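Local coordinates for paenibacillus xanthan lyase (Paenibacillus, PDB 6F2P), which catalyses the eliminative cleavage of the terminal mannose from the side chains of the bacterial polysaccharide xanthan, with a polysaccharide lyase family 8 architecture and several bound calcium ions, at residues 16-21 with 138-143; 200-205 with 235-240; 439-444 with 500-505; 644-649 with 667-672. All coordinates share one frame; numbering follows the deposited sequence.

Overall arrangement
The four contacts follow one another along the chain and pass through three parts of a family 8 lyase. Interactions 1 and 2 belong to the N-terminal alpha-helical domain. Their centres are 25 Å apart, and they touch where Met16 CE packs 4.0 Å from Asp239 OD1. Interaction 3 joins two sheets of the super-sandwich domain, and interaction 4 joins two sheets of the C-terminal beta-sandwich. Nearest atoms of these two are about 7 Å apart, without touching. Interactions 2 and 3, in the helical and the beta domain, have centres 42 Å apart. Family 8 lyases usually bind substrate in a cleft between these domains. In interaction 2, the side chain of Leu201 is about 13 Å from a calcium ion.

Interaction 1 of 4, residues 16-21 with 138-143; sequences MLNGGT and VALMYT
The side-chain amide of Asn18 meets Leu140 through its nitrogen, with ND2 4.2 Å from Leu140 CD2. The amide oxygen, OD1, accepts a bond from Gly20 N at 3.0 Å. This is an Asx turn closing helix 4-18, one of the helices of the alpha/alpha toroid of the N-terminal domain. The donor is tilted 33° from the amide plane. The other flat group is the Tyr142 ring, which has Val138 O at its edge, in plane, and makes a cation-pi contact with Arg10. Its OH bonds to Leu184 O.

An alanine at Asn18 is likely to leave Gly20 N without its acceptor and to loosen the turn that follows the helix. Gly19, with positive phi, is the first residue to leave helical geometry.

Helices 4-18 and 123-141 pack through Leu17 and Leu140. CG of Leu17 lies anti to the carbonyl carbon (chi1 -62°), and its CD1 branch reaches Ala139 and Leu140. Tyr78 of helix 68-85 touches both Leu17 and Leu140. Lys14 NZ bonds to Leu140 O. Leu17 CB rests 3.8 Å from Leu140 CD2, and Leu17 CD1 is 3.9 Å from Ala139 CB.

Interaction 2 of 4, residues 200-205 with 235-240; sequences ALLPYV and SGIADL
Ile237 reaches from helix 229-244 toward Leu201 and Leu202. Ile237 CB stands back, 5.3 Å from Leu202 CD2. The Ile237 CG2 branch comes nearer, 4.3 Å from that same Leu202 CD2. Along the other branch, Ile237 CG1 is 4.7 Å from Leu201 CD1. CD1 continues the chain in extended form (chi2 169°), and this tip touches both leucines. Leu201 CD1 is 4.3 Å from Ile237 CD1. Leu202 CD2 lies at the same 4.3 Å from Ile237 CD1 but comes from another direction. The two leucine methyls stand 6.5 Å apart, Leu201 CD1 to Leu202 CD2, with the isoleucine tip in the angle between them.

The contact joins a loop to a helix of the N-terminal alpha-helical domain, the alpha/alpha toroid of family 8 lyases. Residues 200-205 lie in the loop between helix 188-197 and strand 210-211. These are loose apolar contacts, and neighbouring helices complete the cluster. Leu172 of helix 168-184 touches Leu201 and Ile237. Val259 of helix 256-267 touches Leu202 and Ile237.

The two leucines use different branches. Leu201 brings up CD1, the methyl that extends its chain (chi2 174°). Leu202 has its own CD1 extended in the same way and presents the side methyl, CD2, to Ile237.

Interaction 3 of 4, residues 439-444 with 500-505; sequences TVLQNT and IASTDG
Leu441 lays both its methyls against the side chain of Asp504. Leu441 CD1 is 3.5 Å from Asp504 OD2 and 3.6 Å from Asp504 CB. Leu441 CD2 is 3.7 Å from Ser502 OG. The two side chains, Leu441 and Asp504, meet at about a right angle. CG of Leu441 lies beside the backbone N (chi1 -64°), and the fork ends against the carboxylate. This is apolar packing over polar atoms.

Ser502 helps to hold the carboxylate. Ser502 OG donates to Asp504 OD2 at 2.7 Å, on the anti side and 33° out of the carboxylate plane. Ser502 OG also accepts from Asp504 N at 3.0 Å, which makes an ST turn. OD2 also bonds to Ser479 OG. An alanine at Ser502 would probably leave Asp504 N without this acceptor and OD2 with one donor fewer, so that the carboxylate beside Leu441 is held less firmly.

Further along, Thr439 CG2 is 4.4 Å from Ile500 CG2. The hydroxyl of Thr439 is engaged elsewhere, with Lys484 NZ and Thr510 OG1.

The contact joins two sheets of the super-sandwich domain. Strand 439-441 is at the edge of one and pairs with strand 508-516. Strand 493-501 runs within the other, beside strand 613-621, whose Tyr615 touches both Thr439 and Ile500.

Interaction 4 of 4, residues 644-649 with 667-672; sequences SSAQAV and TTVGLV
Ala648 and Val669 face each other with CA atoms 7.4 Å apart, and Ser645 and Thr667 with CA atoms 7.6 Å apart. The two segments run in the same general direction and belong to opposing sheets of the C-terminal beta-sandwich domain. Strand 646-651 is in one sheet, and strand 667-669 is at the edge of the other. A type II' beta turn links Val669 to Val672, with Gly670 at positive phi. It leads from strand 667-669 into strand 672-674.

Between the sheets Val669 makes the apolar contacts across the two segments. Its CG2 stands anti to the backbone N, with CG1 in the crowded position (chi1 62°). Both methyls of Val669 approach Ala648 CB, Val669 CG2 at 3.9 Å and Val669 CG1 at 4.2 Å; Val669 CG1 is also 4.4 Å from Ala646 CB. Ile659 of strand 656-661 touches Ala648 and Val669.

Toward the other end, Thr667 turns its methyl to Ser645, with Thr667 CG2 3.6 Å from Ser645 OG. The hydroxyl of Thr667 has its main partner in Glu665 O. A water lies 3.0 Å from Ser645 O, and its bond to Thr667 OG1, at 3.3 Å, is weak.

Interaction 1 of 4, residues 16-21 with 138-143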
loop_
_atom_site.group_PDB
_atom_site.type_symbol
_atom_site.label_atom_id
_atom_site.label_comp_id
_atom_site.label_asym_id
_atom_site.label_seq_id
_atom_site.Cartn_x
_atom_site.Cartn_y
_atom_site.Cartn_z
ATOM N N MET A 16 -12.413 -24.756 -28.977
ATOM C CA MET A 16 -11.434 -24.358 -27.960
ATOM C C MET A 16 -10.777 -25.597 -27.362
ATOM O O MET A 16 -9.577 -25.616 -27.088
ATOM C CB MET A 16 -12.081 -23.544 -26.839
ATOM C CG MET A 16 -12.762 -22.267 -27.282
ATOM S SD MET A 16 -13.758 -21.561 -25.952
ATOM C CE MET A 16 -12.485 -20.821 -24.928
ATOM N N LEU A 17 -11.580 -26.632 -27.155
ATOM C CA LEU A 17 -11.076 -27.887 -26.620
ATOM C C LEU A 17 -10.113 -28.607 -27.573
ATOM O O LEU A 17 -9.042 -29.051 -27.159
ATOM C CB LEU A 17 -12.235 -28.803 -26.258
ATOM C CG LEU A 17 -13.194 -28.303 -25.182
ATOM C CD1 LEU A 17 -14.291 -29.334 -24.975
ATOM C CD2 LEU A 17 -12.451 -28.060 -23.889
ATOM N N ASN A 18 -10.475 -28.720 -28.848
ATOM C CA ASN A 18 -9.685 -29.565 -29.745
ATOM C C ASN A 18 -8.947 -28.857 -30.883
ATOM O O ASN A 18 -8.254 -29.503 -31.663
ATOM C CB ASN A 18 -10.518 -30.737 -30.288
ATOM C CG ASN A 18 -11.582 -30.299 -31.275
ATOM O OD1 ASN A 18 -11.631 -29.141 -31.690
ATOM N ND2 ASN A 18 -12.436 -31.231 -31.664
ATOM N N GLY A 19 -9.108 -27.541 -30.986
ATOM C CA GLY A 19 -8.365 -26.771 -31.971
ATOM C C GLY A 19 -9.091 -26.520 -33.282
ATOM O O GLY A 19 -8.579 -25.799 -34.144
ATOM N N GLY A 20 -10.277 -27.105 -33.439
ATOM C CA GLY A 20 -11.081 -26.877 -34.625
ATOM C C GLY A 20 -11.100 -28.063 -35.560
ATOM O O GLY A 20 -10.453 -29.072 -35.297
ATOM N N THR A 21 -11.841 -27.936 -36.656
ATOM C CA THR A 21 -12.053 -29.042 -37.591
ATOM C C THR A 21 -10.798 -29.360 -38.391
ATOM O O THR A 21 -10.563 -30.504 -38.791
ATOM C CB THR A 21 -13.193 -28.723 -38.574
ATOM O OG1 THR A 21 -14.395 -28.461 -37.841
ATOM C CG2 THR A 21 -13.441 -29.891 -39.515
ATOM N N VAL A 138 -18.806 -34.389 -23.044
ATOM C CA VAL A 138 -20.050 -34.233 -23.781
ATOM C C VAL A 138 -19.914 -33.230 -24.928
ATOM O O VAL A 138 -20.510 -33.410 -25.986
ATOM C CB VAL A 138 -21.202 -33.828 -22.849
ATOM C CG1 VAL A 138 -22.462 -33.520 -23.649
ATOM C CG2 VAL A 138 -21.467 -34.943 -21.838
ATOM N N ALA A 139 -19.118 -32.187 -24.735
ATOM C CA ALA A 139 -18.927 -31.212 -25.803
ATOM C C ALA A 139 -18.287 -31.876 -27.020
ATOM O O ALA A 139 -18.743 -31.706 -28.152
ATOM C CB ALA A 139 -18.091 -30.031 -25.318
ATOM N N LEU A 140 -17.243 -32.658 -26.775
ATOM C CA LEU A 140 -16.532 -33.333 -27.849
ATOM C C LEU A 140 -17.372 -34.429 -28.505
ATOM O O LEU A 140 -17.335 -34.604 -29.719
ATOM C CB LEU A 140 -15.236 -33.943 -27.312
ATOM C CG LEU A 140 -14.220 -32.975 -26.715
ATOM C CD1 LEU A 140 -13.071 -33.736 -26.086
ATOM C CD2 LEU A 140 -13.706 -32.009 -27.778
ATOM N N MET A 141 -18.126 -35.163 -27.693
ATOM C CA MET A 141 -18.756 -36.398 -28.135
ATOM C C MET A 141 -20.228 -36.218 -28.513
ATOM O O MET A 141 -20.919 -37.190 -28.852
ATOM C CB MET A 141 -18.642 -37.442 -27.027
ATOM C CG MET A 141 -17.217 -37.774 -26.617
ATOM S SD MET A 141 -16.310 -38.664 -27.895
ATOM C CE MET A 141 -17.369 -40.105 -28.081
ATOM N N TYR A 142 -20.689 -34.973 -28.459
ATOM C CA TYR A 142 -22.098 -34.618 -28.627
ATOM C C TYR A 142 -22.826 -35.323 -29.780
ATOM O O TYR A 142 -23.869 -35.954 -29.585
ATOM C CB TYR A 142 -22.204 -33.105 -28.805
ATOM C CG TYR A 142 -23.560 -32.540 -28.471
ATOM C CD1 TYR A 142 -23.912 -32.271 -27.158
ATOM C CD2 TYR A 142 -24.484 -32.259 -29.469
ATOM C CE1 TYR A 142 -25.156 -31.743 -26.841
ATOM C CE2 TYR A 142 -25.733 -31.730 -29.163
ATOM C CZ TYR A 142 -26.063 -31.477 -27.848
ATOM O OH TYR A 142 -27.300 -30.951 -27.538
ATOM N N THR A 143 -22.268 -35.208 -30.979
ATOM C CA THR A 143 -22.875 -35.779 -32.173
ATOM C C THR A 143 -22.897 -37.315 -32.174
ATOM O O THR A 143 -23.595 -37.935 -32.987
ATOM C CB THR A 143 -22.135 -35.303 -33.424
ATOM O OG1 THR A 143 -20.762 -35.695 -33.333
ATOM C CG2 THR A 143 -22.208 -33.799 -33.531
#

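Interaction 2 of 4, residues 200-205 with 235-240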
loop_
_atom_site.group_PDB
_atom_site.type_symbol
_atom_site.label_atom_id
_atom_site.label_comp_id
_atom_site.label_asym_id
_atom_site.label_seq_id
_atom_site.Cartn_x
_atom_site.Cartn_y
_atom_site.Cartn_z
ATOM N N ALA A 200 -20.550 -10.815 -9.531
ATOM C CA ALA A 200 -20.073 -10.536 -8.183
ATOM C C ALA A 200 -18.550 -10.597 -8.053
ATOM O O ALA A 200 -18.006 -10.112 -7.072
ATOM C CB ALA A 200 -20.733 -11.468 -7.183
ATOM N N LEU A 201 -17.871 -11.182 -9.039
ATOM C CA LEU A 201 -16.405 -11.287 -9.030
ATOM C C LEU A 201 -15.717 -10.103 -9.697
ATOM O O LEU A 201 -14.495 -9.968 -9.638
ATOM C CB LEU A 201 -15.958 -12.548 -9.778
ATOM C CG LEU A 201 -16.373 -13.914 -9.257
ATOM C CD1 LEU A 201 -15.927 -14.975 -10.241
ATOM C CD2 LEU A 201 -15.777 -14.161 -7.890
ATOM N N LEU A 202 -16.499 -9.273 -10.372
ATOM C CA LEU A 202 -15.948 -8.189 -11.180
ATOM C C LEU A 202 -15.533 -6.875 -10.474
ATOM O O LEU A 202 -14.531 -6.281 -10.857
ATOM C CB LEU A 202 -16.886 -7.880 -12.352
ATOM C CG LEU A 202 -17.183 -9.034 -13.319
ATOM C CD1 LEU A 202 -18.104 -8.566 -14.427
ATOM C CD2 LEU A 202 -15.909 -9.617 -13.906
ATOM N N PRO A 203 -16.296 -6.403 -9.467
ATOM C CA PRO A 203 -15.960 -5.081 -8.921
ATOM C C PRO A 203 -14.599 -5.030 -8.243
ATOM O O PRO A 203 -14.083 -6.067 -7.825
ATOM C CB PRO A 203 -17.044 -4.858 -7.868
ATOM C CG PRO A 203 -18.175 -5.719 -8.293
ATOM C CD PRO A 203 -17.527 -6.935 -8.854
ATOM N N TYR A 204 -14.022 -3.833 -8.153
ATOM C CA TYR A 204 -12.805 -3.628 -7.377
ATOM C C TYR A 204 -13.137 -3.666 -5.888
ATOM O O TYR A 204 -14.298 -3.524 -5.500
ATOM C CB TYR A 204 -12.150 -2.298 -7.736
ATOM C CG TYR A 204 -11.522 -2.276 -9.113
ATOM C CD1 TYR A 204 -10.360 -2.992 -9.371
ATOM C CD2 TYR A 204 -12.088 -1.550 -10.152
ATOM C CE1 TYR A 204 -9.779 -2.988 -10.616
ATOM C CE2 TYR A 204 -11.510 -1.537 -11.403
ATOM C CZ TYR A 204 -10.352 -2.264 -11.626
ATOM O OH TYR A 204 -9.749 -2.270 -12.863
ATOM N N VAL A 205 -12.119 -3.886 -5.062
ATOM C CA VAL A 205 -12.284 -3.850 -3.617
ATOM C C VAL A 205 -11.220 -2.963 -2.979
ATOM O O VAL A 205 -10.211 -2.648 -3.610
ATOM C CB VAL A 205 -12.206 -5.254 -2.998
ATOM C CG1 VAL A 205 -13.314 -6.119 -3.541
ATOM C CG2 VAL A 205 -10.846 -5.882 -3.263
ATOM N N SER A 235 -8.473 -16.426 -15.761
ATOM C CA SER A 235 -8.598 -17.454 -16.788
ATOM C C SER A 235 -10.050 -17.788 -17.095
ATOM O O SER A 235 -10.493 -17.662 -18.238
ATOM C CB SER A 235 -7.867 -18.723 -16.369
ATOM O OG SER A 235 -7.670 -19.558 -17.493
ATOM N N GLY A 236 -10.786 -18.205 -16.069
ATOM C CA GLY A 236 -12.185 -18.569 -16.219
ATOM C C GLY A 236 -13.064 -17.451 -16.751
ATOM O O GLY A 236 -13.934 -17.680 -17.596
ATOM N N ILE A 237 -12.844 -16.238 -16.255
ATOM C CA ILE A 237 -13.600 -15.080 -16.722
ATOM C C ILE A 237 -13.288 -14.729 -18.185
ATOM O O ILE A 237 -14.195 -14.483 -18.983
ATOM C CB ILE A 237 -13.404 -13.865 -15.794
ATOM C CG1 ILE A 237 -14.006 -14.172 -14.421
ATOM C CG2 ILE A 237 -14.034 -12.622 -16.400
ATOM C CD1 ILE A 237 -13.648 -13.182 -13.355
ATOM N N ALA A 238 -12.013 -14.739 -18.546
ATOM C CA ALA A 238 -11.650 -14.480 -19.929
ATOM C C ALA A 238 -12.249 -15.547 -20.847
ATOM O O ALA A 238 -12.601 -15.262 -21.988
ATOM C CB ALA A 238 -10.140 -14.414 -20.087
ATOM N N ASP A 239 -12.375 -16.775 -20.348
ATOM C CA ASP A 239 -12.931 -17.841 -21.171
ATOM C C ASP A 239 -14.437 -17.693 -21.304
ATOM O O ASP A 239 -14.973 -17.818 -22.401
ATOM C CB ASP A 239 -12.555 -19.233 -20.648
ATOM C CG ASP A 239 -11.209 -19.709 -21.175
ATOM O OD1 ASP A 239 -10.583 -18.984 -21.980
ATOM O OD2 ASP A 239 -10.779 -20.818 -20.793
ATOM N N LEU A 240 -15.114 -17.410 -20.196
ATOM C CA LEU A 240 -16.556 -17.204 -20.242
ATOM C C LEU A 240 -16.940 -16.039 -21.143
ATOM O O LEU A 240 -17.893 -16.134 -21.918
ATOM C CB LEU A 240 -17.120 -16.975 -18.851
ATOM C CG LEU A 240 -17.822 -18.196 -18.272
ATOM C CD1 LEU A 240 -18.602 -17.794 -17.044
ATOM C CD2 LEU A 240 -18.737 -18.824 -19.310
#

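Interaction 3 of 4, residues 439-444 with 500-505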
loop_
_atom_site.group_PDB
_atom_site.type_symbol
_atom_site.label_atom_id
_atom_site.label_comp_id
_atom_site.label_asym_id
_atom_site.label_seq_id
_atom_site.Cartn_x
_atom_site.Cartn_y
_atom_site.Cartn_z
ATOM N N THR A 439 16.046 -9.639 6.203
ATOM C CA THR A 439 16.784 -9.603 7.459
ATOM C C THR A 439 16.201 -10.659 8.383
ATOM O O THR A 439 15.022 -10.594 8.704
ATOM C CB THR A 439 16.663 -8.231 8.138
ATOM O OG1 THR A 439 17.322 -7.249 7.332
ATOM C CG2 THR A 439 17.285 -8.254 9.518
ATOM N N VAL A 440 17.014 -11.625 8.812
ATOM C CA VAL A 440 16.510 -12.767 9.591
ATOM C C VAL A 440 17.396 -13.207 10.767
ATOM O O VAL A 440 18.577 -12.840 10.849
ATOM C CB VAL A 440 16.344 -14.018 8.701
ATOM C CG1 VAL A 440 15.324 -13.783 7.596
ATOM C CG2 VAL A 440 17.694 -14.434 8.129
ATOM N N LEU A 441 16.815 -14.002 11.670
ATOM C CA LEU A 441 17.594 -14.735 12.669
ATOM C C LEU A 441 18.151 -15.963 11.977
ATOM O O LEU A 441 17.409 -16.684 11.306
ATOM C CB LEU A 441 16.718 -15.185 13.829
ATOM C CG LEU A 441 16.086 -14.087 14.672
ATOM C CD1 LEU A 441 15.143 -14.703 15.704
ATOM C CD2 LEU A 441 17.167 -13.226 15.341
ATOM N N GLN A 442 19.450 -16.202 12.130
ATOM C CA GLN A 442 20.124 -17.237 11.350
ATOM C C GLN A 442 19.541 -18.629 11.560
ATOM O O GLN A 442 19.382 -19.085 12.702
ATOM C CB GLN A 442 21.618 -17.253 11.654
ATOM C CG GLN A 442 22.338 -18.441 11.063
ATOM C CD GLN A 442 23.834 -18.369 11.259
ATOM O OE1 GLN A 442 24.315 -17.743 12.203
ATOM N NE2 GLN A 442 24.584 -19.000 10.355
ATOM N N ASN A 443 19.230 -19.289 10.442
ATOM C CA ASN A 443 18.733 -20.664 10.426
ATOM C C ASN A 443 17.517 -20.874 11.324
ATOM O O ASN A 443 17.486 -21.780 12.153
ATOM C CB ASN A 443 19.853 -21.630 10.800
ATOM C CG ASN A 443 19.510 -23.076 10.485
ATOM O OD1 ASN A 443 19.539 -23.495 9.326
ATOM N ND2 ASN A 443 19.199 -23.848 11.520
ATOM N N THR A 444 16.517 -20.022 11.165
ATOM C CA THR A 444 15.320 -20.099 11.987
ATOM C C THR A 444 14.087 -20.152 11.106
ATOM O O THR A 444 14.160 -19.925 9.897
ATOM C CB THR A 444 15.203 -18.892 12.940
ATOM O OG1 THR A 444 15.073 -17.680 12.181
ATOM C CG2 THR A 444 16.428 -18.804 13.832
ATOM N N ILE A 500 18.111 -2.286 13.671
ATOM C CA ILE A 500 18.096 -3.739 13.733
ATOM C C ILE A 500 18.375 -4.203 15.151
ATOM O O ILE A 500 19.492 -4.071 15.639
ATOM C CB ILE A 500 19.134 -4.367 12.789
ATOM C CG1 ILE A 500 18.946 -3.847 11.364
ATOM C CG2 ILE A 500 19.007 -5.883 12.812
ATOM C CD1 ILE A 500 20.009 -4.307 10.399
ATOM N N ALA A 501 17.348 -4.742 15.802
ATOM C CA ALA A 501 17.425 -5.111 17.210
ATOM C C ALA A 501 16.773 -6.472 17.512
ATOM O O ALA A 501 15.707 -6.810 16.985
ATOM C CB ALA A 501 16.803 -4.018 18.067
ATOM N N SER A 502 17.420 -7.245 18.374
ATOM C CA SER A 502 16.914 -8.557 18.737
ATOM C C SER A 502 17.394 -8.961 20.124
ATOM O O SER A 502 18.476 -8.566 20.554
ATOM C CB SER A 502 17.358 -9.597 17.704
ATOM O OG SER A 502 17.161 -10.906 18.198
ATOM N N THR A 503 16.578 -9.743 20.820
ATOM C CA THR A 503 16.992 -10.349 22.077
ATOM C C THR A 503 16.790 -11.857 22.017
ATOM O O THR A 503 16.567 -12.496 23.042
ATOM C CB THR A 503 16.202 -9.789 23.266
ATOM O OG1 THR A 503 14.805 -9.772 22.950
ATOM C CG2 THR A 503 16.661 -8.380 23.593
ATOM N N ASP A 504 16.886 -12.419 20.813
ATOM C CA ASP A 504 16.554 -13.829 20.587
ATOM C C ASP A 504 17.757 -14.751 20.776
ATOM O O ASP A 504 17.638 -15.968 20.632
ATOM C CB ASP A 504 15.974 -14.039 19.177
ATOM C CG ASP A 504 14.752 -13.186 18.908
ATOM O OD1 ASP A 504 13.688 -13.472 19.492
ATOM O OD2 ASP A 504 14.841 -12.234 18.101
ATOM N N GLY A 505 18.917 -14.177 21.072
ATOM C CA GLY A 505 20.113 -14.971 21.293
ATOM C C GLY A 505 20.634 -15.716 20.075
ATOM O O GLY A 505 21.351 -16.713 20.204
#

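Interaction 4 of 4, residues 644-649 with 667-672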
loop_
_atom_site.group_PDB
_atom_site.type_symbol
_atom_site.label_atom_id
_atom_site.label_comp_id
_atom_site.label_asym_id
_atom_site.label_seq_id
_atom_site.Cartn_x
_atom_site.Cartn_y
_atom_site.Cartn_z
ATOM N N SER A 644 17.173 5.153 12.721
ATOM C CA SER A 644 15.858 4.675 13.112
ATOM C C SER A 644 14.825 5.803 13.028
ATOM O O SER A 644 13.629 5.595 13.236
ATOM C CB SER A 644 15.913 4.106 14.531
ATOM O OG SER A 644 16.240 5.130 15.452
ATOM N N SER A 645 15.286 7.004 12.716
ATOM C CA SER A 645 14.378 8.133 12.656
ATOM C C SER A 645 13.991 8.382 11.205
ATOM O O SER A 645 12.846 8.748 10.913
ATOM C CB SER A 645 15.000 9.375 13.297
ATOM O OG SER A 645 14.087 10.461 13.280
ATOM N N ALA A 646 14.941 8.160 10.299
ATOM C CA ALA A 646 14.688 8.323 8.873
ATOM C C ALA A 646 15.766 7.659 8.047
ATOM O O ALA A 646 16.884 7.445 8.521
ATOM C CB ALA A 646 14.595 9.804 8.508
ATOM N N GLN A 647 15.428 7.356 6.801
ATOM C CA GLN A 647 16.371 6.755 5.874
ATOM C C GLN A 647 16.195 7.469 4.552
ATOM O O GLN A 647 15.106 7.477 3.981
ATOM C CB GLN A 647 16.107 5.247 5.718
ATOM C CG GLN A 647 16.347 4.470 7.003
ATOM C CD GLN A 647 15.924 3.029 6.913
ATOM O OE1 GLN A 647 14.730 2.721 6.833
ATOM N NE2 GLN A 647 16.899 2.125 6.930
ATOM N N ALA A 648 17.257 8.089 4.068
ATOM C CA ALA A 648 17.122 8.932 2.893
ATOM C C ALA A 648 18.295 8.783 1.931
ATOM O O ALA A 648 19.457 8.688 2.346
ATOM C CB ALA A 648 16.939 10.381 3.306
ATOM N N VAL A 649 17.963 8.743 0.643
ATOM C CA VAL A 649 18.941 8.605 -0.423
ATOM C C VAL A 649 18.603 9.572 -1.554
ATOM O O VAL A 649 17.435 9.735 -1.925
ATOM C CB VAL A 649 18.965 7.162 -0.966
ATOM C CG1 VAL A 649 19.915 7.037 -2.172
ATOM C CG2 VAL A 649 19.347 6.195 0.130
ATOM N N THR A 667 10.396 15.806 12.025
ATOM C CA THR A 667 11.671 15.195 11.657
ATOM C C THR A 667 12.215 15.816 10.373
ATOM O O THR A 667 11.476 15.976 9.398
ATOM C CB THR A 667 11.519 13.671 11.460
ATOM O OG1 THR A 667 11.038 13.077 12.671
ATOM C CG2 THR A 667 12.842 13.043 11.109
ATOM N N THR A 668 13.502 16.165 10.371
ATOM C CA THR A 668 14.096 16.855 9.229
ATOM C C THR A 668 15.291 16.096 8.660
ATOM O O THR A 668 16.226 15.773 9.383
ATOM C CB THR A 668 14.555 18.298 9.606
ATOM O OG1 THR A 668 13.453 19.054 10.140
ATOM C CG2 THR A 668 15.137 19.022 8.400
ATOM N N VAL A 669 15.256 15.818 7.360
ATOM C CA VAL A 669 16.414 15.274 6.651
ATOM C C VAL A 669 16.463 15.855 5.237
ATOM O O VAL A 669 15.431 15.987 4.576
ATOM C CB VAL A 669 16.402 13.725 6.598
ATOM C CG1 VAL A 669 15.190 13.219 5.847
ATOM C CG2 VAL A 669 17.687 13.189 5.953
ATOM N N GLY A 670 17.658 16.209 4.773
ATOM C CA GLY A 670 17.778 16.891 3.502
ATOM C C GLY A 670 17.044 18.221 3.592
ATOM O O GLY A 670 17.236 18.975 4.541
ATOM N N LEU A 671 16.197 18.503 2.607
ATOM C CA LEU A 671 15.398 19.725 2.602
ATOM C C LEU A 671 14.035 19.501 3.237
ATOM O O LEU A 671 13.271 20.442 3.425
ATOM C CB LEU A 671 15.200 20.223 1.167
ATOM C CG LEU A 671 16.486 20.424 0.357
ATOM C CD1 LEU A 671 16.180 20.963 -1.014
ATOM C CD2 LEU A 671 17.466 21.337 1.087
ATOM N N VAL A 672 13.732 18.253 3.572
ATOM C CA VAL A 672 12.363 17.880 3.887
ATOM C C VAL A 672 12.113 17.672 5.375
ATOM O O VAL A 672 12.896 17.032 6.081
ATOM C CB VAL A 672 11.938 16.616 3.111
ATOM C CG1 VAL A 672 10.454 16.337 3.313
ATOM C CG2 VAL A 672 12.252 16.770 1.633
HETATM O O HOH W 1 10.242 10.032 11.572
#